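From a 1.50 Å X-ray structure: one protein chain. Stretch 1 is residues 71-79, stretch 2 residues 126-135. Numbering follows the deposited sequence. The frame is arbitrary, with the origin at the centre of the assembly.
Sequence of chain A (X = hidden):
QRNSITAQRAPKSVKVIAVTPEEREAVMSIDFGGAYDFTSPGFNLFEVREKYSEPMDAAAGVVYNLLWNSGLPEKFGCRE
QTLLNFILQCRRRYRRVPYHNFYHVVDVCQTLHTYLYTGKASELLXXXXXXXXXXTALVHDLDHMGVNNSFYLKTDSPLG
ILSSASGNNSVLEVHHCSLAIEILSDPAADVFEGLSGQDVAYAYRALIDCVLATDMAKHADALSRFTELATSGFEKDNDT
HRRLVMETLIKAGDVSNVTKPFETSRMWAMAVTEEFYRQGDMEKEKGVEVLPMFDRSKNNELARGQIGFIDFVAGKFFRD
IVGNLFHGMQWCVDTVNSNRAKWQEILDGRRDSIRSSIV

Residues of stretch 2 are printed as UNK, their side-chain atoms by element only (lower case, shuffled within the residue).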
# COMPACT_ATOMS: atom_id res chain seq x y z
N GLY A 71 21.48 -23.88 3.27
CA GLY A 71 21.29 -24.30 4.65
C GLY A 71 20.59 -23.27 5.51
O GLY A 71 20.17 -23.57 6.63
N LEU A 72 20.45 -22.05 5.00
CA LEU A 72 19.80 -20.98 5.77
C LEU A 72 18.32 -21.21 6.05
O LEU A 72 17.86 -21.01 7.17
CB LEU A 72 20.01 -19.63 5.07
CG LEU A 72 21.47 -19.15 5.00
CD1 LEU A 72 21.57 -17.92 4.12
CD2 LEU A 72 21.97 -18.85 6.42
N PRO A 73 17.54 -21.64 5.04
CA PRO A 73 16.12 -21.87 5.30
C PRO A 73 15.89 -22.88 6.43
O PRO A 73 15.09 -22.66 7.33
CB PRO A 73 15.60 -22.37 3.96
CG PRO A 73 16.46 -21.63 2.98
CD PRO A 73 17.84 -21.75 3.60
N GLU A 74 16.62 -23.99 6.38
CA GLU A 74 16.48 -25.02 7.40
C GLU A 74 16.94 -24.52 8.76
O GLU A 74 16.30 -24.80 9.78
CB GLU A 74 17.28 -26.27 7.03
CG GLU A 74 17.03 -27.45 7.96
CD GLU A 74 17.90 -28.65 7.63
OE1 GLU A 74 17.87 -29.11 6.47
OE2 GLU A 74 18.60 -29.14 8.54
N LYS A 75 18.04 -23.78 8.78
CA LYS A 75 18.58 -23.23 10.02
C LYS A 75 17.54 -22.38 10.74
O LYS A 75 17.46 -22.38 11.97
CB LYS A 75 19.83 -22.40 9.73
CG LYS A 75 20.52 -21.85 10.96
CD LYS A 75 21.90 -21.30 10.62
CE LYS A 75 22.79 -22.40 10.06
NZ LYS A 75 24.14 -21.90 9.68
N PHE A 76 16.74 -21.66 9.96
CA PHE A 76 15.73 -20.79 10.55
C PHE A 76 14.31 -21.34 10.54
O PHE A 76 13.33 -20.60 10.63
CB PHE A 76 15.83 -19.41 9.89
CG PHE A 76 17.13 -18.71 10.20
CD1 PHE A 76 17.41 -18.30 11.50
CD2 PHE A 76 18.10 -18.55 9.22
CE1 PHE A 76 18.64 -17.73 11.82
CE2 PHE A 76 19.34 -17.98 9.53
CZ PHE A 76 19.61 -17.58 10.84
N GLY A 77 14.21 -22.66 10.45
CA GLY A 77 12.91 -23.32 10.49
C GLY A 77 11.97 -23.15 9.32
O GLY A 77 10.76 -23.32 9.48
N CYS A 78 12.50 -22.80 8.15
CA CYS A 78 11.66 -22.65 6.97
C CYS A 78 11.61 -24.02 6.30
O CYS A 78 12.64 -24.60 5.99
CB CYS A 78 12.24 -21.62 6.01
SG CYS A 78 11.29 -21.41 4.48
N ARG A 79 10.40 -24.53 6.09
CA ARG A 79 10.23 -25.82 5.46
C ARG A 79 10.41 -25.73 3.95
O ARG A 79 10.20 -24.68 3.35
CB ARG A 79 8.84 -26.37 5.79
CG ARG A 79 8.65 -26.63 7.27
CD ARG A 79 7.21 -26.92 7.59
NE ARG A 79 6.35 -25.77 7.31
CZ ARG A 79 5.04 -25.76 7.51
NH1 ARG A 79 4.44 -26.84 7.99
NH2 ARG A 79 4.33 -24.68 7.24
N UNK A 126 25.01 -11.26 10.39
CA UNK A 126 24.65 -12.48 11.12
C UNK A 126 24.04 -13.41 10.07
O UNK A 126 23.71 -12.97 8.97
c UNK A 126 23.60 -12.21 12.21
o UNK A 126 22.38 -11.74 11.62
c UNK A 126 24.12 -11.19 13.21
N UNK A 127 23.89 -14.68 10.41
CA UNK A 127 23.31 -15.63 9.47
C UNK A 127 21.86 -15.25 9.17
O UNK A 127 21.38 -15.41 8.05
o UNK A 127 24.16 -19.43 11.50
c UNK A 127 24.87 -19.03 10.56
c UNK A 127 23.39 -17.06 10.01
c UNK A 127 24.81 -17.56 10.19
o UNK A 127 25.64 -19.77 9.92
N UNK A 128 21.15 -14.75 10.18
CA UNK A 128 19.77 -14.35 9.99
C UNK A 128 19.68 -13.21 8.97
O UNK A 128 18.80 -13.20 8.12
c UNK A 128 17.23 -12.92 12.60
c UNK A 128 19.15 -13.89 11.32
c UNK A 128 16.80 -14.39 10.63
c UNK A 128 17.72 -13.34 11.22
N UNK A 129 20.61 -12.26 9.07
CA UNK A 129 20.62 -11.13 8.14
C UNK A 129 20.95 -11.58 6.72
O UNK A 129 20.42 -11.03 5.76
c UNK A 129 22.13 -8.61 10.68
o UNK A 129 23.35 -8.82 10.51
c UNK A 129 21.12 -9.48 9.97
c UNK A 129 21.60 -10.07 8.65
o UNK A 129 21.69 -7.73 11.46
N UNK A 130 21.81 -12.59 6.59
CA UNK A 130 22.14 -13.10 5.26
C UNK A 130 20.89 -13.73 4.65
O UNK A 130 20.59 -13.53 3.47
c UNK A 130 23.25 -14.15 5.35
s UNK A 130 24.88 -13.46 5.72
N UNK A 131 20.16 -14.49 5.47
CA UNK A 131 18.94 -15.15 5.04
C UNK A 131 17.90 -14.12 4.60
O UNK A 131 17.34 -14.21 3.51
c UNK A 131 14.79 -17.24 6.52
c UNK A 131 14.66 -18.01 5.38
c UNK A 131 18.39 -16.01 6.18
o UNK A 131 13.47 -18.64 5.11
c UNK A 131 15.72 -18.15 4.49
c UNK A 131 16.00 -16.59 6.77
c UNK A 131 17.08 -16.71 5.90
c UNK A 131 16.92 -17.50 4.76
N UNK A 132 17.65 -13.13 5.45
CA UNK A 132 16.68 -12.10 5.13
C UNK A 132 17.08 -11.33 3.87
O UNK A 132 16.23 -10.99 3.05
c UNK A 132 15.95 -11.87 7.52
c UNK A 132 16.52 -11.12 6.32
c UNK A 132 15.61 -9.96 5.92
N UNK A 133 18.37 -11.05 3.70
CA UNK A 133 18.82 -10.32 2.52
C UNK A 133 18.49 -11.09 1.24
O UNK A 133 18.00 -10.52 0.26
c UNK A 133 20.97 -9.31 1.45
c UNK A 133 20.32 -10.06 2.61
c UNK A 133 22.46 -9.14 1.72
c UNK A 133 20.30 -7.94 1.28
N UNK A 134 18.75 -12.40 1.25
CA UNK A 134 18.49 -13.23 0.08
C UNK A 134 16.99 -13.33 -0.23
O UNK A 134 16.59 -13.29 -1.40
c UNK A 134 21.17 -15.95 0.74
c UNK A 134 20.63 -14.59 0.31
c UNK A 134 21.17 -14.22 -1.07
c UNK A 134 19.10 -14.62 0.27
N UNK A 135 16.18 -13.44 0.81
CA UNK A 135 14.73 -13.52 0.65
C UNK A 135 14.22 -12.19 0.11
O UNK A 135 13.38 -12.16 -0.79
c UNK A 135 14.32 -15.26 2.42
c UNK A 135 14.04 -13.82 2.01
c UNK A 135 12.54 -13.56 1.91

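Position 126 has three side-chain atoms, the CB carrying one oxygen and one carbon, and touches nothing on stretch 1. Oxygen and carbon on a shared CB mark a threonine, Thr126, well suited to an N-cap: its OG1 accepts from the backbone N of residue 129 at 3.1 Å.

Position 127 has three carbons in a row, the third bearing two oxygens, one of them 2.6 Å from Lys75 NZ. This is Glu127, and its OE2 accepts a hydrogen bond from Lys75 NZ, part of a salt bridge between two exposed residues.

Position 128 has four carbons forked at the second, with CB 3.7 Å from Phe76 CZ and one end carbon over a face of that ring. This is Leu128. Although its CA-to-CB bond points away overall, the t, p rotamer lays CD1 4.1 Å from the centroid of the Phe76 ring, in a CH-pi contact.

Position 129 repeats the chain of three carbons ending in two oxygens but points away from stretch 1. Glu129 uses OE1 to accept from Thr126 N at 3.0 Å, so cap and glutamate bond reciprocally.

Position 130 has one carbon and one sulfur, its CB 4.3 Å from Leu72 CD1: Cys130. Its short side chain points sideways, and its CB packs against that leucine.

Position 131 carries a six-carbon ring bearing one oxygen, which lies 3.3 Å from Cys78 CB, so it is Tyr131. Its CD1 meets Leu72 CB at 3.8 Å, and its CE1 meets Pro73 CG at 3.9 Å. Its OH is hydrogen-bonded elsewhere in the structure, so the long ring can lie in a buried site without an unsatisfied polar end.

Position 132, three carbons branched at CB, is Val132; position 133, four carbons forked at the second, is Leu133. Both are buried, out of reach of stretch 1, where apolar side chains are at home.

Position 134 has the same forked four carbons but points toward stretch 1, with an end carbon 3.9 Å from Leu72 CD1. This is Leu134, whose apolar side chain suits a buried spot against another leucine.

Position 135, again three carbons branched at CB, is Val135, out of reach, its compact hydrocarbon side chain suited to a buried site.

The contact works by apolar packing with one charged pair. Leu72 sits as a knob among Glu127, Cys130, Tyr131 and Leu134, side chains brought together by the helical repeat. Phe76 packs against Leu128 and Tyr131; the two aromatic planes are tilted by only 18°, but with centroids 5.5 Å apart they are slid past each other and barely overlap. The Lys75–Glu127 salt bridge adds an electrostatic tie where both residues are exposed.

Stretch 2 (126-135) TELECYVLLV
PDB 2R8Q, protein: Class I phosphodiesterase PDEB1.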